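Local coordinates for protein ORF 37 (PDB 3FHD) that processes branched or non-linear viral DNA as an endonuclease and exonuclease of the PD-(D/E)XK superfamily, promoting production of mature unit-length genomes, at residues A[230-241]-A[401-412]; A[163-174]-A[474-482]. All coordinates share one frame; numbering follows the deposited sequence.

Contact 1: A[230-241]-A[401-412]; sequences MQSPQNGIFGVS and LQSSIVEEYIGL. With SO4 (sulfate ion), chain B.
Tyr409 turns its ring edge to Gln231 O, which lies in the ring plane and accepts a hydrogen bond from Tyr409 OH at 2.6 Å. Met230 SD stands above the face of the Tyr409 ring, 4.9 Å from its centroid, a distant Met-aromatic contact. The Phe238 ring carries Ile237 CG1 over one face near the rim, and Leu401 CD1 approaches it obliquely, 3.9 Å from Phe238 CD1. Glu408 reaches the turn after strand 230-231 on a fully extended chain, with CG anti to the backbone N (chi1 -176°). Its OE2 accepts from Gln234 N at 2.9 Å with an N-H...O angle of 153°; Ser232 OG also approaches OE2, so closely that the exact distance is doubtful. OE1 accepts from a water. Ser232 OG accepts from Asn235 N, an ST motif within the turn. Apolar contacts lie between these polar ones: Val240 CG2 is 3.9 Å from Ile405 CB, and Ile405 CD1 packs on Ser232 CB. Gln402 packs its CG on Val240 and sends NE2 to Glu266, a magnesium ligand. Ser241 OG donates to sulfate O4 at 2.8 Å and Ser241 N to O3. The axes of strand 238-240 and segment 401-412 approach to 8.0 Å at 96°, so the helix segment crosses this strand nearly at a right angle, while helix 134-147 touches Met230 and Tyr409, and helix 468-489 touches Leu401.

Contact 2: A[163-174]-A[474-482]; sequences GIISSSKFHWAV and LLHQAANFW. With SO4 (sulfate ion), chain B.
Helix 170-174 and helix 474-482 pack with their axes 8.9 Å apart and inclined at 75°, and their backbones draw closest where the CA atoms of Val174 and Ala478 are 5.1 Å from each other. This is a helix-helix crossing in the PD-(D/E)XK nuclease, joined from one side by the short, weakly bonded strand 165-166. The small side chain of Ala478 is consistent with this close approach: its CB receives Phe170 CE1 at 3.5 Å and also meets Val174 CG2. Phe170 CG is anti to the backbone N (chi1 -171°), a torsion that carries the ring across to the other helix, where CZ reaches Leu475 CD2. Val174 spreads its two methyls, CG1 to Leu474 CD2 at 3.7 Å and CG2 to Ala478. Farther along, Phe481 and Trp172 form an offset edge-to-face pair; the edge of Phe481 is directed at the six-membered ring of Trp172, with centroids 5.2 Å apart and planes at 74°. The indole NE1 of Trp172 is held elsewhere, by Asn178 O. Before helix 170-174, Ser168 N and OG and Ser167 N and OG bind a sulfate together with Arg161, an arrangement consistent with a site for a DNA phosphate, although the ion probably came from the crystallisation liquor. On the strand side, Ile165 CD1 touches the backbone at Ala478 O and the Trp482 CB. One polar bond joins the segments: Trp482 NE1 gives its hydrogen almost straight to Gly163 O at 2.9 Å, the oxygen lying in the indole plane while the nitrogen sits above the carbonyl plane.

How the contacts relate
Contacts 1 and 2 lie with centres about 13 Å apart and share a small three-stranded sheet, in which strand 165-166 runs parallel to strand 238-240. The backbone seam between them is probably hydrogen-bonded, Ile165 N to Ile237 O at 2.9 Å and Gly239 N to Ile165 O at 3.3 Å. Both segments of contact 1 fall between those of contact 2, in the order 163-174, 230-241, 401-412, 474-482. Helices 394-412 and 468-489 also meet, through Leu401 and Leu475. One sulfate is bound from both contacts; the side chain of Ser241, which binds it, is about 5 Å from that of Asp243, a magnesium ligand. Contact 1 lies close to the magnesium site through Gln402, and contact 2 lies farther off.

Contact 1: A[230-241]-A[401-412]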
loop_
_atom_site.group_PDB
_atom_site.type_symbol
_atom_site.label_atom_id
_atom_site.label_comp_id
_atom_site.label_asym_id
_atom_site.label_seq_id
_atom_site.Cartn_x
_atom_site.Cartn_y
_atom_site.Cartn_z
ATOM N N MET A 230 5.174 0.886 6.344
ATOM C CA MET A 230 4.808 0.453 7.680
ATOM C C MET A 230 4.953 -1.054 7.786
ATOM O O MET A 230 4.058 -1.778 7.341
ATOM C CB MET A 230 3.356 0.826 7.952
ATOM C CG MET A 230 3.222 2.337 8.111
ATOM S SD MET A 230 1.582 3.066 8.135
ATOM C CE MET A 230 0.653 2.001 7.099
ATOM N N GLN A 231 6.047 -1.511 8.402
ATOM C CA GLN A 231 6.262 -2.931 8.661
ATOM C C GLN A 231 5.309 -3.348 9.825
ATOM O O GLN A 231 4.979 -2.507 10.696
ATOM C CB GLN A 231 7.720 -3.153 9.078
ATOM C CG GLN A 231 8.749 -2.663 8.044
ATOM C CD GLN A 231 10.169 -2.595 8.614
ATOM O OE1 GLN A 231 10.963 -3.531 8.445
ATOM N NE2 GLN A 231 10.491 -1.483 9.290
ATOM N N SER A 232 4.867 -4.600 9.854
ATOM C CA SER A 232 4.189 -5.155 11.031
ATOM C C SER A 232 5.142 -5.317 12.229
ATOM O O SER A 232 6.080 -6.109 12.174
ATOM C CB SER A 232 3.527 -6.522 10.731
ATOM O OG SER A 232 3.205 -7.187 11.971
ATOM N N PRO A 233 4.890 -4.596 13.351
ATOM C CA PRO A 233 5.777 -4.791 14.514
ATOM C C PRO A 233 5.567 -6.131 15.214
ATOM O O PRO A 233 6.424 -6.558 15.989
ATOM C CB PRO A 233 5.414 -3.620 15.441
ATOM C CG PRO A 233 3.967 -3.272 15.049
ATOM C CD PRO A 233 3.881 -3.548 13.576
ATOM N N GLN A 234 4.440 -6.790 14.966
ATOM C CA GLN A 234 4.138 -8.018 15.684
ATOM C C GLN A 234 4.743 -9.250 15.014
ATOM O O GLN A 234 5.092 -10.189 15.700
ATOM C CB GLN A 234 2.635 -8.189 15.869
ATOM C CG GLN A 234 1.987 -7.137 16.798
ATOM C CD GLN A 234 2.517 -7.223 18.227
ATOM O OE1 GLN A 234 3.723 -7.088 18.479
ATOM N NE2 GLN A 234 1.620 -7.450 19.166
ATOM N N ASN A 235 4.933 -9.201 13.691
ATOM C CA ASN A 235 5.527 -10.363 12.972
ATOM C C ASN A 235 6.750 -10.085 12.091
ATOM O O ASN A 235 7.572 -10.984 11.856
ATOM C CB ASN A 235 4.439 -11.119 12.188
ATOM C CG ASN A 235 3.667 -10.222 11.239
ATOM O OD1 ASN A 235 4.231 -9.663 10.300
ATOM N ND2 ASN A 235 2.363 -10.081 11.487
ATOM N N GLY A 236 6.876 -8.860 11.599
ATOM C CA GLY A 236 7.965 -8.508 10.691
ATOM C C GLY A 236 7.947 -9.177 9.307
ATOM O O GLY A 236 8.930 -9.088 8.588
ATOM N N ILE A 237 6.829 -9.806 8.918
ATOM C CA ILE A 237 6.718 -10.456 7.584
ATOM C C ILE A 237 5.767 -9.735 6.632
ATOM O O ILE A 237 5.843 -9.905 5.410
ATOM C CB ILE A 237 6.379 -11.971 7.684
ATOM C CG1 ILE A 237 4.901 -12.201 8.041
ATOM C CG2 ILE A 237 7.249 -12.645 8.705
ATOM C CD1 ILE A 237 4.460 -13.665 7.842
ATOM N N PHE A 238 4.887 -8.908 7.200
ATOM C CA PHE A 238 3.951 -8.104 6.408
ATOM C C PHE A 238 4.271 -6.599 6.533
ATOM O O PHE A 238 4.858 -6.145 7.515
ATOM C CB PHE A 238 2.499 -8.282 6.837
ATOM C CG PHE A 238 1.964 -9.675 6.721
ATOM C CD1 PHE A 238 1.767 -10.248 5.463
ATOM C CD2 PHE A 238 1.579 -10.405 7.890
ATOM C CE1 PHE A 238 1.223 -11.552 5.341
ATOM C CE2 PHE A 238 1.026 -11.714 7.771
ATOM C CZ PHE A 238 0.877 -12.279 6.498
ATOM N N GLY A 239 3.855 -5.833 5.521
ATOM C CA GLY A 239 3.972 -4.383 5.571
ATOM C C GLY A 239 3.216 -3.740 4.423
ATOM O O GLY A 239 2.957 -4.383 3.392
ATOM N N VAL A 240 2.875 -2.469 4.586
ATOM C CA VAL A 240 2.169 -1.707 3.574
ATOM C C VAL A 240 2.686 -0.256 3.495
ATOM O O VAL A 240 3.305 0.275 4.455
ATOM C CB VAL A 240 0.628 -1.664 3.815
ATOM C CG1 VAL A 240 0.025 -3.073 3.988
ATOM C CG2 VAL A 240 0.289 -0.848 5.034
ATOM N N SER A 241 2.448 0.391 2.358
ATOM C CA SER A 241 2.442 1.856 2.390
ATOM C C SER A 241 1.007 2.265 2.014
ATOM O O SER A 241 0.299 1.515 1.315
ATOM C CB SER A 241 3.483 2.484 1.447
ATOM O OG SER A 241 3.249 2.057 0.125
ATOM N N LEU A 401 -4.989 -6.232 3.438
ATOM C CA LEU A 401 -3.727 -6.124 4.209
ATOM C C LEU A 401 -3.461 -4.732 4.824
ATOM O O LEU A 401 -2.962 -4.643 5.945
ATOM C CB LEU A 401 -2.507 -6.596 3.407
ATOM C CG LEU A 401 -1.197 -6.730 4.213
ATOM C CD1 LEU A 401 -1.315 -7.834 5.340
ATOM C CD2 LEU A 401 0.021 -7.035 3.279
ATOM N N GLN A 402 -3.762 -3.651 4.088
ATOM C CA GLN A 402 -3.628 -2.317 4.634
ATOM C C GLN A 402 -4.533 -2.158 5.856
ATOM O O GLN A 402 -4.110 -1.540 6.845
ATOM C CB GLN A 402 -3.953 -1.214 3.607
ATOM C CG GLN A 402 -3.103 -1.253 2.372
ATOM C CD GLN A 402 -3.512 -0.230 1.318
ATOM O OE1 GLN A 402 -4.382 0.604 1.539
ATOM N NE2 GLN A 402 -2.871 -0.309 0.176
ATOM N N SER A 403 -5.746 -2.705 5.834
ATOM C CA SER A 403 -6.585 -2.642 7.025
ATOM C C SER A 403 -5.956 -3.356 8.246
ATOM O O SER A 403 -6.027 -2.858 9.365
ATOM C CB SER A 403 -8.048 -3.171 6.794
ATOM O OG SER A 403 -8.092 -4.592 6.659
ATOM N N SER A 404 -5.348 -4.519 8.024
ATOM C CA SER A 404 -4.737 -5.308 9.097
ATOM C C SER A 404 -3.557 -4.553 9.738
ATOM O O SER A 404 -3.429 -4.539 10.986
ATOM C CB SER A 404 -4.237 -6.646 8.525
ATOM O OG SER A 404 -5.367 -7.417 8.139
ATOM N N ILE A 405 -2.735 -3.913 8.899
ATOM C CA ILE A 405 -1.587 -3.145 9.391
ATOM C C ILE A 405 -2.036 -1.873 10.108
ATOM O O ILE A 405 -1.549 -1.585 11.204
ATOM C CB ILE A 405 -0.523 -2.829 8.326
ATOM C CG1 ILE A 405 0.143 -4.127 7.796
ATOM C CG2 ILE A 405 0.499 -1.746 8.852
ATOM C CD1 ILE A 405 0.805 -4.958 8.872
ATOM N N VAL A 406 -2.962 -1.126 9.512
ATOM C CA VAL A 406 -3.541 0.060 10.199
ATOM C C VAL A 406 -4.121 -0.281 11.584
ATOM O O VAL A 406 -3.927 0.437 12.577
ATOM C CB VAL A 406 -4.621 0.764 9.322
ATOM C CG1 VAL A 406 -5.361 1.808 10.147
ATOM C CG2 VAL A 406 -3.987 1.464 8.149
ATOM N N GLU A 407 -4.904 -1.363 11.649
ATOM C CA GLU A 407 -5.532 -1.770 12.908
ATOM C C GLU A 407 -4.566 -2.302 13.969
ATOM O O GLU A 407 -4.772 -2.075 15.168
ATOM C CB GLU A 407 -6.695 -2.724 12.629
ATOM C CG GLU A 407 -7.883 -1.956 12.019
ATOM C CD GLU A 407 -8.834 -2.822 11.209
ATOM O OE1 GLU A 407 -8.822 -4.074 11.405
ATOM O OE2 GLU A 407 -9.589 -2.241 10.373
ATOM N N GLU A 408 -3.507 -2.959 13.514
ATOM C CA GLU A 408 -2.365 -3.356 14.367
ATOM C C GLU A 408 -1.700 -2.134 15.026
ATOM O O GLU A 408 -1.506 -2.134 16.241
ATOM C CB GLU A 408 -1.355 -4.171 13.529
ATOM C CG GLU A 408 -0.116 -4.767 14.298
ATOM C CD GLU A 408 0.825 -5.525 13.325
ATOM O OE1 GLU A 408 0.408 -5.754 12.184
ATOM O OE2 GLU A 408 1.977 -5.900 13.673
ATOM N N TYR A 409 -1.387 -1.099 14.244
ATOM C CA TYR A 409 -0.761 0.127 14.771
ATOM C C TYR A 409 -1.710 0.860 15.754
ATOM O O TYR A 409 -1.299 1.272 16.834
ATOM C CB TYR A 409 -0.384 1.065 13.617
ATOM C CG TYR A 409 0.941 0.768 12.914
ATOM C CD1 TYR A 409 1.950 1.750 12.859
ATOM C CD2 TYR A 409 1.210 -0.470 12.345
ATOM C CE1 TYR A 409 3.178 1.503 12.191
ATOM C CE2 TYR A 409 2.461 -0.742 11.698
ATOM C CZ TYR A 409 3.442 0.255 11.631
ATOM O OH TYR A 409 4.654 0.040 10.964
ATOM N N ILE A 410 -2.981 1.005 15.388
ATOM C CA ILE A 410 -3.991 1.559 16.313
ATOM C C ILE A 410 -4.049 0.768 17.639
ATOM O O ILE A 410 -4.285 1.351 18.691
ATOM C CB ILE A 410 -5.402 1.577 15.650
ATOM C CG1 ILE A 410 -5.448 2.636 14.576
ATOM C CG2 ILE A 410 -6.539 1.841 16.723
ATOM C CD1 ILE A 410 -6.655 2.523 13.649
ATOM N N GLY A 411 -3.864 -0.558 17.563
ATOM C CA GLY A 411 -3.919 -1.463 18.725
ATOM C C GLY A 411 -2.738 -1.252 19.657
ATOM O O GLY A 411 -2.871 -1.362 20.888
ATOM N N LEU A 412 -1.586 -0.929 19.080
ATOM C CA LEU A 412 -0.357 -0.665 19.829
ATOM C C LEU A 412 -0.211 0.782 20.308
ATOM O O LEU A 412 0.561 1.028 21.230
ATOM C CB LEU A 412 0.887 -1.068 19.019
ATOM C CG LEU A 412 1.112 -2.569 18.872
ATOM C CD1 LEU A 412 2.008 -2.920 17.701
ATOM C CD2 LEU A 412 1.661 -3.137 20.226
HETATM S S SO4 B . 2.402 -1.523 -0.958
HETATM O O1 SO4 B . 2.923 -2.749 -1.541
HETATM O O2 SO4 B . 1.382 -0.968 -1.853
HETATM O O3 SO4 B . 1.815 -1.899 0.312
HETATM O O4 SO4 B . 3.487 -0.620 -0.670
HETATM O O HOH W 1 0.007 -8.083 10.142
#

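Contact 2: A[163-174]-A[474-482]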
loop_
_atom_site.group_PDB
_atom_site.type_symbol
_atom_site.label_atom_id
_atom_site.label_comp_id
_atom_site.label_asym_id
_atom_site.label_seq_id
_atom_site.Cartn_x
_atom_site.Cartn_y
_atom_site.Cartn_z
ATOM N N GLY A 163 11.860 -9.114 1.233
ATOM C CA GLY A 163 11.588 -10.074 2.305
ATOM C C GLY A 163 10.223 -9.894 2.968
ATOM O O GLY A 163 9.891 -10.568 3.929
ATOM N N ILE A 164 9.440 -8.973 2.439
ATOM C CA ILE A 164 8.182 -8.656 3.061
ATOM C C ILE A 164 7.040 -8.915 2.094
ATOM O O ILE A 164 7.157 -8.567 0.919
ATOM C CB ILE A 164 8.137 -7.132 3.446
ATOM C CG1 ILE A 164 9.188 -6.804 4.520
ATOM C CG2 ILE A 164 6.741 -6.742 3.869
ATOM C CD1 ILE A 164 8.700 -6.904 5.959
ATOM N N ILE A 165 5.924 -9.457 2.592
ATOM C CA ILE A 165 4.715 -9.550 1.788
ATOM C C ILE A 165 3.981 -8.203 1.975
ATOM O O ILE A 165 3.432 -7.941 3.045
ATOM C CB ILE A 165 3.828 -10.704 2.201
ATOM C CG1 ILE A 165 4.483 -12.066 1.837
ATOM C CG2 ILE A 165 2.441 -10.613 1.455
ATOM C CD1 ILE A 165 3.819 -13.282 2.545
ATOM N N SER A 166 4.062 -7.352 0.951
ATOM C CA SER A 166 3.497 -6.009 0.991
ATOM C C SER A 166 2.090 -6.092 0.423
ATOM O O SER A 166 1.718 -7.125 -0.121
ATOM C CB SER A 166 4.366 -5.063 0.162
ATOM O OG SER A 166 4.408 -5.500 -1.198
ATOM N N SER A 167 1.295 -5.018 0.541
ATOM C CA SER A 167 -0.075 -5.084 0.067
ATOM C C SER A 167 -0.272 -5.283 -1.439
ATOM O O SER A 167 -1.247 -5.896 -1.836
ATOM C CB SER A 167 -0.909 -3.899 0.605
ATOM O OG SER A 167 -0.624 -2.711 -0.132
ATOM N N SER A 168 0.662 -4.822 -2.257
ATOM C CA SER A 168 0.662 -5.077 -3.704
ATOM C C SER A 168 0.973 -6.545 -4.068
ATOM O O SER A 168 0.739 -6.952 -5.197
ATOM C CB SER A 168 1.722 -4.162 -4.374
ATOM O OG SER A 168 3.011 -4.505 -3.895
ATOM N N LYS A 169 1.525 -7.309 -3.120
ATOM C CA LYS A 169 1.853 -8.739 -3.307
ATOM C C LYS A 169 0.914 -9.650 -2.508
ATOM O O LYS A 169 1.023 -10.870 -2.579
ATOM C CB LYS A 169 3.274 -9.034 -2.839
ATOM C CG LYS A 169 4.367 -8.441 -3.760
ATOM C CD LYS A 169 5.722 -8.792 -3.224
ATOM C CE LYS A 169 6.745 -7.836 -3.755
ATOM N NZ LYS A 169 8.081 -8.493 -3.716
ATOM N N PHE A 170 -0.014 -9.085 -1.758
ATOM C CA PHE A 170 -0.821 -9.937 -0.850
ATOM C C PHE A 170 -1.734 -10.977 -1.566
ATOM O O PHE A 170 -1.804 -12.149 -1.168
ATOM C CB PHE A 170 -1.578 -9.085 0.188
ATOM C CG PHE A 170 -2.241 -9.919 1.262
ATOM C CD1 PHE A 170 -1.472 -10.566 2.219
ATOM C CD2 PHE A 170 -3.615 -10.072 1.284
ATOM C CE1 PHE A 170 -2.082 -11.376 3.217
ATOM C CE2 PHE A 170 -4.254 -10.869 2.272
ATOM C CZ PHE A 170 -3.483 -11.528 3.240
ATOM N N HIS A 171 -2.435 -10.559 -2.614
ATOM C CA HIS A 171 -3.212 -11.489 -3.416
ATOM C C HIS A 171 -2.338 -12.644 -3.965
ATOM O O HIS A 171 -2.727 -13.815 -3.839
ATOM C CB HIS A 171 -3.958 -10.765 -4.548
ATOM C CG HIS A 171 -4.755 -11.692 -5.425
ATOM N ND1 HIS A 171 -4.331 -12.081 -6.676
ATOM C CD2 HIS A 171 -5.936 -12.315 -5.216
ATOM C CE1 HIS A 171 -5.218 -12.914 -7.200
ATOM N NE2 HIS A 171 -6.201 -13.072 -6.334
ATOM N N TRP A 172 -1.169 -12.308 -4.519
ATOM C CA TRP A 172 -0.209 -13.295 -5.071
ATOM C C TRP A 172 0.200 -14.302 -3.960
ATOM O O TRP A 172 0.195 -15.533 -4.186
ATOM C CB TRP A 172 0.995 -12.576 -5.715
ATOM C CG TRP A 172 2.166 -13.458 -5.935
ATOM C CD1 TRP A 172 2.393 -14.288 -7.008
ATOM C CD2 TRP A 172 3.252 -13.645 -5.033
ATOM N NE1 TRP A 172 3.567 -15.003 -6.810
ATOM C CE2 TRP A 172 4.117 -14.606 -5.612
ATOM C CE3 TRP A 172 3.577 -13.098 -3.766
ATOM C CZ2 TRP A 172 5.293 -15.010 -4.989
ATOM C CZ3 TRP A 172 4.760 -13.487 -3.155
ATOM C CH2 TRP A 172 5.586 -14.468 -3.763
ATOM N N ALA A 173 0.496 -13.784 -2.757
ATOM C CA ALA A 173 0.987 -14.628 -1.629
ATOM C C ALA A 173 -0.100 -15.598 -1.136
ATOM O O ALA A 173 0.196 -16.667 -0.594
ATOM C CB ALA A 173 1.532 -13.753 -0.460
ATOM N N VAL A 174 -1.366 -15.223 -1.316
ATOM C CA VAL A 174 -2.459 -16.105 -0.895
ATOM C C VAL A 174 -2.913 -17.046 -2.034
ATOM O O VAL A 174 -3.093 -18.254 -1.830
ATOM C CB VAL A 174 -3.673 -15.295 -0.362
ATOM C CG1 VAL A 174 -4.889 -16.241 -0.175
ATOM C CG2 VAL A 174 -3.339 -14.636 0.966
ATOM N N LEU A 474 -6.958 -15.659 5.548
ATOM C CA LEU A 474 -6.068 -15.202 4.459
ATOM C C LEU A 474 -4.680 -14.840 4.997
ATOM O O LEU A 474 -3.643 -15.208 4.394
ATOM C CB LEU A 474 -6.719 -14.036 3.687
ATOM C CG LEU A 474 -8.027 -14.380 2.976
ATOM C CD1 LEU A 474 -8.656 -13.115 2.350
ATOM C CD2 LEU A 474 -7.819 -15.452 1.867
ATOM N N LEU A 475 -4.630 -14.152 6.144
ATOM C CA LEU A 475 -3.314 -13.786 6.752
ATOM C C LEU A 475 -2.575 -15.061 7.184
ATOM O O LEU A 475 -1.361 -15.167 6.992
ATOM C CB LEU A 475 -3.477 -12.845 7.960
ATOM C CG LEU A 475 -3.966 -11.410 7.721
ATOM C CD1 LEU A 475 -4.449 -10.752 9.075
ATOM C CD2 LEU A 475 -2.874 -10.572 7.029
ATOM N N HIS A 476 -3.301 -16.044 7.725
ATOM C CA HIS A 476 -2.677 -17.325 8.078
ATOM C C HIS A 476 -2.046 -18.048 6.842
ATOM O O HIS A 476 -0.937 -18.564 6.916
ATOM C CB HIS A 476 -3.678 -18.251 8.792
ATOM C CG HIS A 476 -3.152 -19.632 9.013
ATOM N ND1 HIS A 476 -2.292 -19.935 10.046
ATOM C CD2 HIS A 476 -3.319 -20.774 8.309
ATOM C CE1 HIS A 476 -1.987 -21.221 9.993
ATOM N NE2 HIS A 476 -2.600 -21.753 8.950
ATOM N N GLN A 477 -2.778 -18.113 5.735
ATOM C CA GLN A 477 -2.265 -18.749 4.497
ATOM C C GLN A 477 -1.020 -18.023 3.985
ATOM O O GLN A 477 -0.008 -18.653 3.599
ATOM C CB GLN A 477 -3.371 -18.754 3.445
ATOM C CG GLN A 477 -4.609 -19.549 3.973
ATOM C CD GLN A 477 -5.691 -19.761 2.942
ATOM O OE1 GLN A 477 -5.575 -19.326 1.790
ATOM N NE2 GLN A 477 -6.736 -20.491 3.334
ATOM N N ALA A 478 -1.079 -16.696 3.991
ATOM C CA ALA A 478 0.061 -15.891 3.543
ATOM C C ALA A 478 1.268 -16.074 4.470
ATOM O O ALA A 478 2.392 -16.159 3.997
ATOM C CB ALA A 478 -0.338 -14.387 3.452
ATOM N N ALA A 479 1.042 -16.154 5.795
ATOM C CA ALA A 479 2.158 -16.342 6.735
ATOM C C ALA A 479 2.798 -17.727 6.582
ATOM O O ALA A 479 4.021 -17.862 6.709
ATOM C CB ALA A 479 1.719 -16.133 8.163
ATOM N N ASN A 480 1.973 -18.748 6.352
ATOM C CA ASN A 480 2.464 -20.099 6.063
ATOM C C ASN A 480 3.343 -20.108 4.807
ATOM O O ASN A 480 4.400 -20.720 4.811
ATOM C CB ASN A 480 1.299 -21.090 5.927
ATOM C CG ASN A 480 0.897 -21.700 7.263
ATOM O OD1 ASN A 480 1.478 -21.387 8.315
ATOM N ND2 ASN A 480 -0.078 -22.598 7.224
ATOM N N PHE A 481 2.908 -19.410 3.752
ATOM C CA PHE A 481 3.676 -19.325 2.511
ATOM C C PHE A 481 4.997 -18.556 2.767
ATOM O O PHE A 481 6.025 -18.979 2.281
ATOM C CB PHE A 481 2.845 -18.690 1.381
ATOM C CG PHE A 481 3.628 -18.372 0.116
ATOM C CD1 PHE A 481 4.257 -19.379 -0.622
ATOM C CD2 PHE A 481 3.686 -17.065 -0.343
ATOM C CE1 PHE A 481 4.988 -19.068 -1.811
ATOM C CE2 PHE A 481 4.376 -16.727 -1.487
ATOM C CZ PHE A 481 5.038 -17.745 -2.249
ATOM N N TRP A 482 4.960 -17.460 3.534
ATOM C CA TRP A 482 6.202 -16.782 3.964
ATOM C C TRP A 482 7.199 -17.751 4.663
ATOM O O TRP A 482 8.396 -17.778 4.345
ATOM C CB TRP A 482 5.904 -15.567 4.857
ATOM C CG TRP A 482 7.106 -14.667 5.017
ATOM C CD1 TRP A 482 7.380 -13.545 4.288
ATOM C CD2 TRP A 482 8.215 -14.846 5.913
ATOM N NE1 TRP A 482 8.576 -12.987 4.700
ATOM C CE2 TRP A 482 9.095 -13.746 5.714
ATOM C CE3 TRP A 482 8.529 -15.798 6.891
ATOM C CZ2 TRP A 482 10.293 -13.607 6.413
ATOM C CZ3 TRP A 482 9.707 -15.644 7.624
ATOM C CH2 TRP A 482 10.580 -14.552 7.375
HETATM S S SO4 B . 2.402 -1.523 -0.958
HETATM O O1 SO4 B . 2.923 -2.749 -1.541
HETATM O O2 SO4 B . 1.382 -0.968 -1.853
HETATM O O3 SO4 B . 1.815 -1.899 0.312
HETATM O O4 SO4 B . 3.487 -0.620 -0.670
#